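Local coordinates for chitin binding protein (PDB 5FTZ), which probably cleaves chitin oxidatively as a copper-dependent AA10 lytic polysaccharide monooxygenase from Streptomyces lividans, at residues A[11-14]-A[18-21]; A[26-31]-A[54-59]; A[81-86]-A[96-101]; A[41-44]-A[50-53]. One frame throughout, in Å; residues are numbered along the deposited sequence.

Contact 1: residues A[11-14]-A[18-21]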
loop_
_atom_site.group_PDB
_atom_site.type_symbol
_atom_site.label_atom_id
_atom_site.label_comp_id
_atom_site.label_asym_id
_atom_site.label_seq_id
_atom_site.Cartn_x
_atom_site.Cartn_y
_atom_site.Cartn_z
ATOM N N GLN A 11 -28.450 -5.238 -2.002
ATOM C CA GLN A 11 -28.159 -4.962 -3.396
ATOM C C GLN A 11 -28.270 -6.214 -4.248
ATOM O O GLN A 11 -28.686 -6.125 -5.423
ATOM C CB GLN A 11 -26.793 -4.279 -3.548
ATOM C CG GLN A 11 -25.581 -4.925 -2.880
ATOM C CD GLN A 11 -25.273 -4.319 -1.558
ATOM O OE1 GLN A 11 -26.100 -4.346 -0.658
ATOM N NE2 GLN A 11 -24.093 -3.784 -1.409
ATOM N N LYS A 12 -27.902 -7.359 -3.699
ATOM C CA LYS A 12 -27.978 -8.587 -4.480
ATOM C C LYS A 12 -29.398 -9.097 -4.597
ATOM O O LYS A 12 -29.761 -9.607 -5.682
ATOM C CB LYS A 12 -27.051 -9.631 -3.875
ATOM C CG LYS A 12 -26.949 -10.950 -4.650
ATOM C CD LYS A 12 -26.550 -10.754 -6.105
ATOM C CE LYS A 12 -26.193 -12.102 -6.715
ATOM N NZ LYS A 12 -25.686 -11.866 -8.082
ATOM N N VAL A 13 -30.243 -8.976 -3.576
ATOM C CA VAL A 13 -31.624 -9.358 -3.743
ATOM C C VAL A 13 -32.329 -8.458 -4.732
ATOM O O VAL A 13 -33.229 -8.927 -5.449
ATOM C CB VAL A 13 -32.453 -9.497 -2.453
ATOM C CG1 VAL A 13 -31.820 -10.539 -1.530
ATOM C CG2 VAL A 13 -32.701 -8.253 -1.736
ATOM N N CYS A 14 -31.908 -7.216 -4.856
ATOM C CA CYS A 14 -32.434 -6.335 -5.916
ATOM C C CYS A 14 -31.944 -6.825 -7.299
ATOM O O CYS A 14 -32.766 -7.034 -8.226
ATOM C CB CYS A 14 -31.994 -4.907 -5.599
ATOM S SG CYS A 14 -32.840 -4.109 -4.234
ATOM N N THR A 18 -35.282 -11.106 -6.750
ATOM C CA THR A 18 -36.069 -11.439 -5.590
ATOM C C THR A 18 -36.948 -10.277 -5.142
ATOM O O THR A 18 -38.038 -10.519 -4.597
ATOM C CB THR A 18 -35.168 -11.904 -4.423
ATOM O OG1 THR A 18 -34.372 -13.028 -4.896
ATOM C CG2 THR A 18 -35.982 -12.406 -3.251
ATOM N N VAL A 19 -36.439 -9.071 -5.306
ATOM C CA VAL A 19 -37.114 -7.842 -4.929
ATOM C C VAL A 19 -37.165 -6.994 -6.156
ATOM O O VAL A 19 -36.138 -6.727 -6.765
ATOM C CB VAL A 19 -36.280 -7.112 -3.819
ATOM C CG1 VAL A 19 -36.734 -5.718 -3.558
ATOM C CG2 VAL A 19 -36.359 -7.935 -2.542
ATOM N N GLY A 20 -38.340 -6.497 -6.476
ATOM C CA GLY A 20 -38.490 -5.585 -7.607
ATOM C C GLY A 20 -38.478 -4.126 -7.194
ATOM O O GLY A 20 -38.610 -3.788 -6.014
ATOM N N GLY A 21 -38.326 -3.215 -8.140
ATOM C CA GLY A 21 -38.529 -1.795 -7.898
ATOM C C GLY A 21 -37.345 -1.035 -7.314
ATOM O O GLY A 21 -37.492 0.104 -6.947
#
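Val-13 holds CG2 in the cleft between its backbone N and carbonyl carbon, and Val-19 holds CG2 anti to its carbonyl carbon, with CG1 anti to N; together these settings bring the two CG2 methyls to 3.8 Å from each other, the two branched side chains lying askew. This is the helix-to-loop exit after helix 10-15 of the LPMO beta-sandwich fold, at the base of the short loop that the Cys-14 to Cys-22 disulfide closes, with Val-13 just before it and Thr-18 and Val-19 within it. The backbone supplies the polar half. The carbonyl oxygen of Val-13 accepts from two successive amides: Val-19 N lies 3.2 Å from Val-13 O with an N-H...O angle of 149°, whereas Thr-18 N, 3.3 Å from the same Val-13 O, makes only a weak bond, bent to 126°. The better bond is itself imperfect, since Val-19 N sits 44° out of the carbonyl plane of Val-13, above it and not on a lone pair. One oxygen thus receives two consecutive amides, one of them only weakly, as the chain turns away from the helix. Thr-18 adds an apolar touch, its CB 4.1 Å from Val-13 CB, while its OG1 is hydrogen-bonded to Asn-16 OD1. Val-19 is buried, its CB directed at the helix segment, and it also packs on Gln-64, Pro-65 and Pro-71. The CB of Cys-14 is directed away from 18-21, yet its sulfur, already bonded to Cys-22, still passes Val-19: Cys-14 SG lies 4.3 Å from Val-19 CG1.

Contact 2: residues A[26-31]-A[54-59]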
loop_
_atom_site.group_PDB
_atom_site.type_symbol
_atom_site.label_atom_id
_atom_site.label_comp_id
_atom_site.label_asym_id
_atom_site.label_seq_id
_atom_site.Cartn_x
_atom_site.Cartn_y
_atom_site.Cartn_z
ATOM N N GLN A 26 -30.136 -2.465 -9.450
ATOM C CA GLN A 26 -30.380 -3.772 -9.985
ATOM C C GLN A 26 -29.402 -4.180 -11.131
ATOM O O GLN A 26 -29.238 -5.329 -11.419
ATOM C CB GLN A 26 -31.801 -3.918 -10.507
ATOM C CG GLN A 26 -32.016 -3.157 -11.801
ATOM C CD GLN A 26 -33.470 -3.040 -12.288
ATOM O OE1 GLN A 26 -34.046 -4.023 -12.682
ATOM N NE2 GLN A 26 -34.026 -1.833 -12.257
ATOM N N TRP A 27 -28.765 -3.193 -11.754
ATOM C CA TRP A 27 -27.799 -3.451 -12.841
ATOM C C TRP A 27 -26.368 -3.467 -12.351
ATOM O O TRP A 27 -25.482 -3.802 -13.150
ATOM C CB TRP A 27 -27.897 -2.320 -13.891
ATOM C CG TRP A 27 -29.267 -1.996 -14.375
ATOM C CD1 TRP A 27 -29.894 -0.828 -14.231
ATOM C CD2 TRP A 27 -30.222 -2.899 -14.911
ATOM N NE1 TRP A 27 -31.194 -0.895 -14.688
ATOM C CE2 TRP A 27 -31.405 -2.156 -15.133
ATOM C CE3 TRP A 27 -30.184 -4.230 -15.279
ATOM C CZ2 TRP A 27 -32.557 -2.737 -15.675
ATOM C CZ3 TRP A 27 -31.365 -4.789 -15.826
ATOM C CH2 TRP A 27 -32.486 -4.029 -16.003
ATOM N N GLU A 28 -26.134 -3.108 -11.087
ATOM C CA GLU A 28 -24.756 -2.913 -10.595
ATOM C C GLU A 28 -24.655 -3.078 -9.096
ATOM O O GLU A 28 -24.230 -2.182 -8.401
ATOM C CB GLU A 28 -24.181 -1.571 -10.994
ATOM C CG GLU A 28 -25.029 -0.366 -10.659
ATOM C CD GLU A 28 -24.356 0.891 -11.135
ATOM O OE1 GLU A 28 -23.121 1.087 -10.874
ATOM O OE2 GLU A 28 -25.044 1.692 -11.767
ATOM N N PRO A 29 -25.010 -4.284 -8.611
ATOM C CA PRO A 29 -24.986 -4.496 -7.156
ATOM C C PRO A 29 -23.609 -4.354 -6.533
ATOM O O PRO A 29 -23.494 -4.121 -5.334
ATOM C CB PRO A 29 -25.484 -5.913 -6.992
ATOM C CG PRO A 29 -25.151 -6.572 -8.302
ATOM C CD PRO A 29 -25.436 -5.481 -9.301
ATOM N N GLN A 30 -22.554 -4.461 -7.347
ATOM C CA GLN A 30 -21.164 -4.244 -6.908
ATOM C C GLN A 30 -20.759 -2.850 -6.542
ATOM O O GLN A 30 -19.623 -2.647 -6.095
ATOM C CB GLN A 30 -20.208 -4.818 -7.983
ATOM C CG GLN A 30 -20.198 -3.981 -9.273
ATOM C CD GLN A 30 -21.201 -4.357 -10.321
ATOM O OE1 GLN A 30 -22.208 -5.001 -10.052
ATOM N NE2 GLN A 30 -20.921 -3.959 -11.546
ATOM N N SER A 31 -21.606 -1.855 -6.742
ATOM C CA SER A 31 -21.167 -0.452 -6.810
ATOM C C SER A 31 -21.467 0.360 -5.543
ATOM O O SER A 31 -21.385 1.576 -5.559
ATOM C CB SER A 31 -21.824 0.253 -7.988
ATOM O OG SER A 31 -21.395 -0.378 -9.163
ATOM N N GLY A 54 -27.602 8.576 -3.514
ATOM C CA GLY A 54 -29.021 8.816 -3.735
ATOM C C GLY A 54 -29.656 7.901 -4.760
ATOM O O GLY A 54 -30.807 7.496 -4.580
ATOM N N SER A 55 -28.906 7.545 -5.802
ATOM C CA SER A 55 -29.393 6.619 -6.831
ATOM C C SER A 55 -29.685 5.186 -6.315
ATOM O O SER A 55 -30.364 4.456 -6.972
ATOM C CB SER A 55 -28.408 6.506 -8.004
ATOM O OG SER A 55 -27.166 5.998 -7.550
ATOM N N PHE A 56 -29.121 4.840 -5.165
ATOM C CA PHE A 56 -29.293 3.527 -4.507
ATOM C C PHE A 56 -30.089 3.653 -3.202
ATOM O O PHE A 56 -30.068 2.728 -2.368
ATOM C CB PHE A 56 -27.941 2.875 -4.187
ATOM C CG PHE A 56 -27.014 2.694 -5.377
ATOM C CD1 PHE A 56 -27.485 2.557 -6.681
ATOM C CD2 PHE A 56 -25.646 2.723 -5.178
ATOM C CE1 PHE A 56 -26.592 2.459 -7.753
ATOM C CE2 PHE A 56 -24.775 2.527 -6.238
ATOM C CZ PHE A 56 -25.260 2.430 -7.533
ATOM N N ALA A 57 -30.876 4.724 -3.034
ATOM C CA ALA A 57 -31.610 4.985 -1.792
ATOM C C ALA A 57 -32.604 3.889 -1.456
ATOM O O ALA A 57 -32.893 3.697 -0.257
ATOM C CB ALA A 57 -32.341 6.340 -1.853
ATOM N N ALA A 58 -33.114 3.166 -2.434
ATOM C CA ALA A 58 -33.976 2.019 -2.077
ATOM C C ALA A 58 -33.339 1.073 -1.081
ATOM O O ALA A 58 -34.042 0.448 -0.265
ATOM C CB ALA A 58 -34.404 1.250 -3.303
ATOM N N LEU A 59 -32.023 0.925 -1.132
ATOM C CA LEU A 59 -31.351 0.026 -0.176
ATOM C C LEU A 59 -31.428 0.442 1.273
ATOM O O LEU A 59 -31.285 -0.408 2.150
ATOM C CB LEU A 59 -29.863 -0.095 -0.544
ATOM C CG LEU A 59 -29.522 -0.597 -1.942
ATOM C CD1 LEU A 59 -28.017 -0.691 -2.121
ATOM C CD2 LEU A 59 -30.190 -1.941 -2.220
#
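Phe-56 directs the CZ and CE2 rim of its ring, not a face, at Glu-28 and Ser-31, the two ends of a beta turn whose closing bond runs from Ser-31 N to Glu-28 O at 3.1 Å. The Glu-28 side chain crosses the phenyl group at about a right angle, and the carboxylate plane is turned 69° from the ring plane. Carboxylate carbon CD of Glu-28 meets Phe-56 CZ at 4.0 Å, near the plane of the ring. Extension beyond CG (chi2 -179°) carries the acid this far from its backbone. A bond within the turn fixes its rotation: Ser-31 OG donates to Glu-28 OE1 over 2.8 Å, and OE1 accepts it on its anti lone pair. An alanine in place of Glu-28 would probably leave the Ser-31 hydroxyl without this acceptor and free to turn, and would open a gap beside the ring edge. Ser-55 OG lies over one face of the ring, and His-53 and Ile-25 also pack on Phe-56. The turn is probably near the histidine-brace copper: Gln-30 touches His-1, a copper ligand, and the Ser-31 side chain is about 8 Å from a bound copper ion. Beside Glu-28, the ring rim also meets backbone: Phe-56 CE2 is 3.6 Å from Ser-31 O.

Contact 3: residues A[81-86]-A[96-101]; sequences YTFRWQ and FKYYVT
Trp-85 and Tyr-98 meet across the interior of the beta sandwich, joining strand 80-87 of the three-stranded sheet to strand 93-100 of the mixed sheet; the two segment axes pass 10.6 Å apart at 122°. Packing is tightest at the indole nitrogen. Trp-85 NE1 donates to Tyr-98 OH over 2.8 Å, with the oxygen in the indole plane although the N-H...O angle is only 142°. His-137 NE2 is a second hydrogen-bond partner of that hydroxyl, so the buried oxygen is gripped twice. Over one indole face lies Phe-96, its CD1 3.5 Å from Trp-85 NE1, and the two rings are inclined at 51°. A leucine in place of Trp-85 would probably deprive Tyr-98 OH of its indole donor and take away the indole face over which Phe-96 lies. The outward sides of the strands differ: Arg-84 and Lys-97 direct their CB atoms away from the interface, are partly exposed, and form salt bridges with Asp-5 and Asp-95. Further along the interior, between Phe-83 and Tyr-98, there is no polar bond and the rings touch only through carbon. Here the closest atoms are Phe-83 CD2 and Tyr-98 CE2, 3.8 Å from each other.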
loop_
_atom_site.group_PDB
_atom_site.type_symbol
_atom_site.label_atom_id
_atom_site.label_comp_id
_atom_site.label_asym_id
_atom_site.label_seq_id
_atom_site.Cartn_x
_atom_site.Cartn_y
_atom_site.Cartn_z
ATOM N N TYR A 81 -20.491 -19.581 10.594
ATOM C CA TYR A 81 -21.184 -19.286 9.339
ATOM C C TYR A 81 -20.168 -18.877 8.296
ATOM O O TYR A 81 -19.173 -18.226 8.618
ATOM C CB TYR A 81 -22.205 -18.179 9.590
ATOM C CG TYR A 81 -23.100 -17.807 8.404
ATOM C CD1 TYR A 81 -24.250 -18.512 8.147
ATOM C CD2 TYR A 81 -22.790 -16.755 7.588
ATOM C CE1 TYR A 81 -25.096 -18.204 7.070
ATOM C CE2 TYR A 81 -23.575 -16.402 6.474
ATOM C CZ TYR A 81 -24.732 -17.110 6.244
ATOM O OH TYR A 81 -25.541 -16.805 5.128
ATOM N N THR A 82 -20.379 -19.276 7.052
ATOM C CA THR A 82 -19.533 -18.798 5.936
ATOM C C THR A 82 -20.066 -17.506 5.381
ATOM O O THR A 82 -21.151 -17.476 4.803
ATOM C CB THR A 82 -19.454 -19.848 4.849
ATOM O OG1 THR A 82 -18.706 -20.958 5.359
ATOM C CG2 THR A 82 -18.754 -19.328 3.616
ATOM N N PHE A 83 -19.293 -16.433 5.551
ATOM C CA PHE A 83 -19.602 -15.145 4.951
ATOM C C PHE A 83 -18.933 -15.128 3.598
ATOM O O PHE A 83 -17.788 -15.600 3.477
ATOM C CB PHE A 83 -19.098 -13.999 5.864
ATOM C CG PHE A 83 -19.837 -13.919 7.135
ATOM C CD1 PHE A 83 -19.423 -14.672 8.251
ATOM C CD2 PHE A 83 -20.958 -13.137 7.249
ATOM C CE1 PHE A 83 -20.138 -14.632 9.423
ATOM C CE2 PHE A 83 -21.662 -13.091 8.440
ATOM C CZ PHE A 83 -21.252 -13.847 9.516
ATOM N N ARG A 84 -19.622 -14.659 2.553
ATOM C CA ARG A 84 -19.067 -14.733 1.231
ATOM C C ARG A 84 -19.319 -13.442 0.449
ATOM O O ARG A 84 -20.449 -12.923 0.436
ATOM C CB ARG A 84 -19.677 -15.912 0.491
ATOM C CG ARG A 84 -19.073 -16.195 -0.865
ATOM C CD ARG A 84 -19.546 -17.512 -1.489
ATOM N NE ARG A 84 -20.887 -17.411 -1.962
ATOM C CZ ARG A 84 -21.732 -18.433 -2.125
ATOM N NH1 ARG A 84 -21.371 -19.678 -1.812
ATOM N NH2 ARG A 84 -22.948 -18.207 -2.581
ATOM N N TRP A 85 -18.255 -12.979 -0.186
ATOM C CA TRP A 85 -18.245 -11.844 -1.095
ATOM C C TRP A 85 -18.059 -12.338 -2.494
ATOM O O TRP A 85 -17.233 -13.265 -2.758
ATOM C CB TRP A 85 -17.086 -10.884 -0.797
ATOM C CG TRP A 85 -17.272 -10.032 0.459
ATOM C CD1 TRP A 85 -17.101 -10.468 1.766
ATOM C CD2 TRP A 85 -17.718 -8.701 0.552
ATOM N NE1 TRP A 85 -17.411 -9.487 2.636
ATOM C CE2 TRP A 85 -17.726 -8.350 1.933
ATOM C CE3 TRP A 85 -18.049 -7.740 -0.386
ATOM C CZ2 TRP A 85 -18.155 -7.073 2.361
ATOM C CZ3 TRP A 85 -18.449 -6.480 0.038
ATOM C CH2 TRP A 85 -18.467 -6.154 1.410
ATOM N N GLN A 86 -18.657 -11.626 -3.431
ATOM C CA GLN A 86 -18.390 -11.798 -4.868
ATOM C C GLN A 86 -17.837 -10.485 -5.348
ATOM O O GLN A 86 -18.382 -9.406 -5.040
ATOM C CB GLN A 86 -19.682 -12.102 -5.635
ATOM C CG GLN A 86 -20.382 -13.362 -5.198
ATOM C CD GLN A 86 -19.706 -14.670 -5.501
ATOM O OE1 GLN A 86 -18.709 -14.720 -6.222
ATOM N NE2 GLN A 86 -20.258 -15.740 -4.958
ATOM N N PHE A 96 -12.070 -6.658 6.335
ATOM C CA PHE A 96 -13.525 -6.910 6.315
ATOM C C PHE A 96 -14.043 -6.828 7.723
ATOM O O PHE A 96 -13.419 -7.454 8.613
ATOM C CB PHE A 96 -13.856 -8.286 5.720
ATOM C CG PHE A 96 -13.410 -8.470 4.286
ATOM C CD1 PHE A 96 -14.223 -8.092 3.215
ATOM C CD2 PHE A 96 -12.157 -8.940 3.985
ATOM C CE1 PHE A 96 -13.811 -8.229 1.897
ATOM C CE2 PHE A 96 -11.746 -9.097 2.694
ATOM C CZ PHE A 96 -12.566 -8.723 1.644
ATOM N N LYS A 97 -15.143 -6.145 7.945
ATOM C CA LYS A 97 -15.744 -6.061 9.286
ATOM C C LYS A 97 -17.215 -6.332 9.151
ATOM O O LYS A 97 -17.844 -5.882 8.161
ATOM C CB LYS A 97 -15.565 -4.720 9.942
ATOM C CG LYS A 97 -14.123 -4.383 10.246
ATOM C CD LYS A 97 -14.002 -3.002 10.816
ATOM C CE LYS A 97 -12.626 -2.792 11.425
ATOM N NZ LYS A 97 -12.142 -1.479 11.037
ATOM N N TYR A 98 -17.785 -7.020 10.110
ATOM C CA TYR A 98 -19.186 -7.388 10.089
ATOM C C TYR A 98 -19.836 -6.966 11.392
ATOM O O TYR A 98 -19.302 -7.258 12.468
ATOM C CB TYR A 98 -19.353 -8.898 9.897
ATOM C CG TYR A 98 -18.768 -9.413 8.642
ATOM C CD1 TYR A 98 -17.402 -9.779 8.587
ATOM C CD2 TYR A 98 -19.513 -9.558 7.479
ATOM C CE1 TYR A 98 -16.821 -10.249 7.419
ATOM C CE2 TYR A 98 -18.952 -10.035 6.294
ATOM C CZ TYR A 98 -17.630 -10.391 6.265
ATOM O OH TYR A 98 -17.052 -10.862 5.106
ATOM N N TYR A 99 -20.955 -6.258 11.307
ATOM C CA TYR A 99 -21.663 -5.640 12.430
ATOM C C TYR A 99 -23.067 -6.194 12.447
ATOM O O TYR A 99 -23.594 -6.565 11.402
ATOM C CB TYR A 99 -21.778 -4.120 12.290
ATOM C CG TYR A 99 -20.468 -3.365 12.107
ATOM C CD1 TYR A 99 -19.849 -3.288 10.896
ATOM C CD2 TYR A 99 -19.848 -2.772 13.174
ATOM C CE1 TYR A 99 -18.675 -2.581 10.747
ATOM C CE2 TYR A 99 -18.650 -2.038 13.007
ATOM C CZ TYR A 99 -18.097 -1.966 11.810
ATOM O OH TYR A 99 -16.907 -1.292 11.531
ATOM N N VAL A 100 -23.711 -6.266 13.611
ATOM C CA VAL A 100 -25.077 -6.659 13.717
ATOM C C VAL A 100 -25.898 -5.566 14.463
ATOM O O VAL A 100 -25.332 -4.835 15.300
ATOM C CB VAL A 100 -25.231 -8.019 14.392
ATOM C CG1 VAL A 100 -24.822 -7.946 15.841
ATOM C CG2 VAL A 100 -26.612 -8.608 14.207
ATOM N N THR A 101 -27.167 -5.504 14.225
ATOM C CA THR A 101 -28.075 -4.674 14.983
ATOM C C THR A 101 -28.218 -5.174 16.419
ATOM O O THR A 101 -27.905 -6.310 16.756
ATOM C CB THR A 101 -29.417 -4.589 14.261
ATOM O OG1 THR A 101 -29.816 -5.905 13.839
ATOM C CG2 THR A 101 -29.319 -3.637 13.063
#

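Contact 4: residues A[41-44]-A[50-53]; sequences SGPA and SAGH
Ala-51 and Gly-52, the central pair of a type I' beta turn from Ser-50 to His-53, both have positive phi (51° and 83°) and bring the backbone of the turn up to Pro-43, the CA of Pro-43 lying nearest to that of Gly-52. The turn is closed by His-53 N, which donates to Ser-50 O at 3.1 Å; the same carbonyl oxygen also lies in the plane of the His-53 imidazole, at its edge. Across the contact no hydrogen bond forms, and the proline ring does the touching. Its CG reaches the backbone of the turn, Pro-43 CG standing 3.8 Å from Ala-51 CA, while Pro-43 CB rests on the next peptide, 4.0 Å from Gly-52 N. The methyl of Ala-51 points away from the proline, which explains the longer approach of 4.5 Å between Pro-43 CG and Ala-51 CB. Tyr-165 of strand 162-171 touches both Pro-43 and Ala-51 and so joins the pair to the mixed sheet. Ahead of the proline, Gly-42 also has positive phi; a CB on it would run into Pro-43 CD. Outside partners hold the two segments: Arg-113 NH2 binds the carbonyl oxygens of Ser-41 and Pro-43, and Asp-60 takes Ser-50 OG. A proline ring resting on a type I' turn thus joins two parts of the long loop between strands 33-35 and 73-74 of the LPMO beta sandwich.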
loop_
_atom_site.group_PDB
_atom_site.type_symbol
_atom_site.label_atom_id
_atom_site.label_comp_id
_atom_site.label_asym_id
_atom_site.label_seq_id
_atom_site.Cartn_x
_atom_site.Cartn_y
_atom_site.Cartn_z
ATOM N N SER A 41 -16.389 7.875 10.713
ATOM C CA SER A 41 -16.681 8.548 9.471
ATOM C C SER A 41 -17.527 7.583 8.618
ATOM O O SER A 41 -18.197 6.719 9.166
ATOM C CB SER A 41 -15.390 9.002 8.804
ATOM O OG SER A 41 -14.547 7.924 8.565
ATOM N N GLY A 42 -17.544 7.784 7.314
ATOM C CA GLY A 42 -18.314 6.938 6.408
ATOM C C GLY A 42 -19.677 7.528 6.131
ATOM O O GLY A 42 -19.972 8.637 6.523
ATOM N N PRO A 43 -20.570 6.797 5.451
ATOM C CA PRO A 43 -21.873 7.313 5.099
ATOM C C PRO A 43 -22.683 7.791 6.306
ATOM O O PRO A 43 -22.639 7.180 7.376
ATOM C CB PRO A 43 -22.594 6.117 4.440
ATOM C CG PRO A 43 -21.586 5.037 4.343
ATOM C CD PRO A 43 -20.378 5.374 5.119
ATOM N N ALA A 44 -23.432 8.839 6.073
ATOM C CA ALA A 44 -24.358 9.412 7.086
ATOM C C ALA A 44 -25.398 8.404 7.526
ATOM O O ALA A 44 -25.837 7.588 6.717
ATOM C CB ALA A 44 -25.054 10.612 6.502
ATOM N N SER A 50 -26.914 2.347 1.379
ATOM C CA SER A 50 -26.686 2.865 0.037
ATOM C C SER A 50 -25.297 3.461 -0.129
ATOM O O SER A 50 -24.997 3.994 -1.187
ATOM C CB SER A 50 -27.719 3.940 -0.338
ATOM O OG SER A 50 -27.616 5.084 0.505
ATOM N N ALA A 51 -24.491 3.430 0.902
ATOM C CA ALA A 51 -23.168 4.100 0.983
ATOM C C ALA A 51 -23.238 5.568 0.586
ATOM O O ALA A 51 -22.260 6.124 0.046
ATOM C CB ALA A 51 -22.120 3.382 0.204
ATOM N N GLY A 52 -24.341 6.226 0.885
ATOM C CA GLY A 52 -24.498 7.646 0.552
ATOM C C GLY A 52 -24.950 7.984 -0.859
ATOM O O GLY A 52 -25.094 9.150 -1.181
ATOM N N HIS A 53 -25.202 7.001 -1.724
ATOM C CA HIS A 53 -25.657 7.219 -3.093
ATOM C C HIS A 53 -27.158 7.373 -3.188
ATOM O O HIS A 53 -27.937 6.416 -3.000
ATOM C CB HIS A 53 -25.241 6.076 -3.964
ATOM C CG HIS A 53 -23.789 5.965 -4.130
ATOM N ND1 HIS A 53 -23.086 6.791 -4.979
ATOM C CD2 HIS A 53 -22.873 5.190 -3.505
ATOM C CE1 HIS A 53 -21.793 6.508 -4.895
ATOM N NE2 HIS A 53 -21.644 5.517 -4.031
#

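Contacts 1, 2 and 4 form a connected series in the loop-rich part of the chain, while contact 3 lies apart, in the core between the two sheets. Contact 1 comes first in sequence; contact 2 then spans residues 26 to 59, and contact 4 falls within that span, before the strands of contact 3. Contacts 1 and 2 have centres about 10 Å apart and touch where Gln-11 and Cys-14 meet Leu-59; contacts 2 and 4, about 12 Å apart, touch where Ser-50 meets Phe-56. Contact 3 stays 18 to 19 Å from the others, centre to centre. Helix 10-15 and the long loops thus pack together beside a sandwich whose aromatic interior reaches, at Trp-85, to about 10 Å from a bound copper ion.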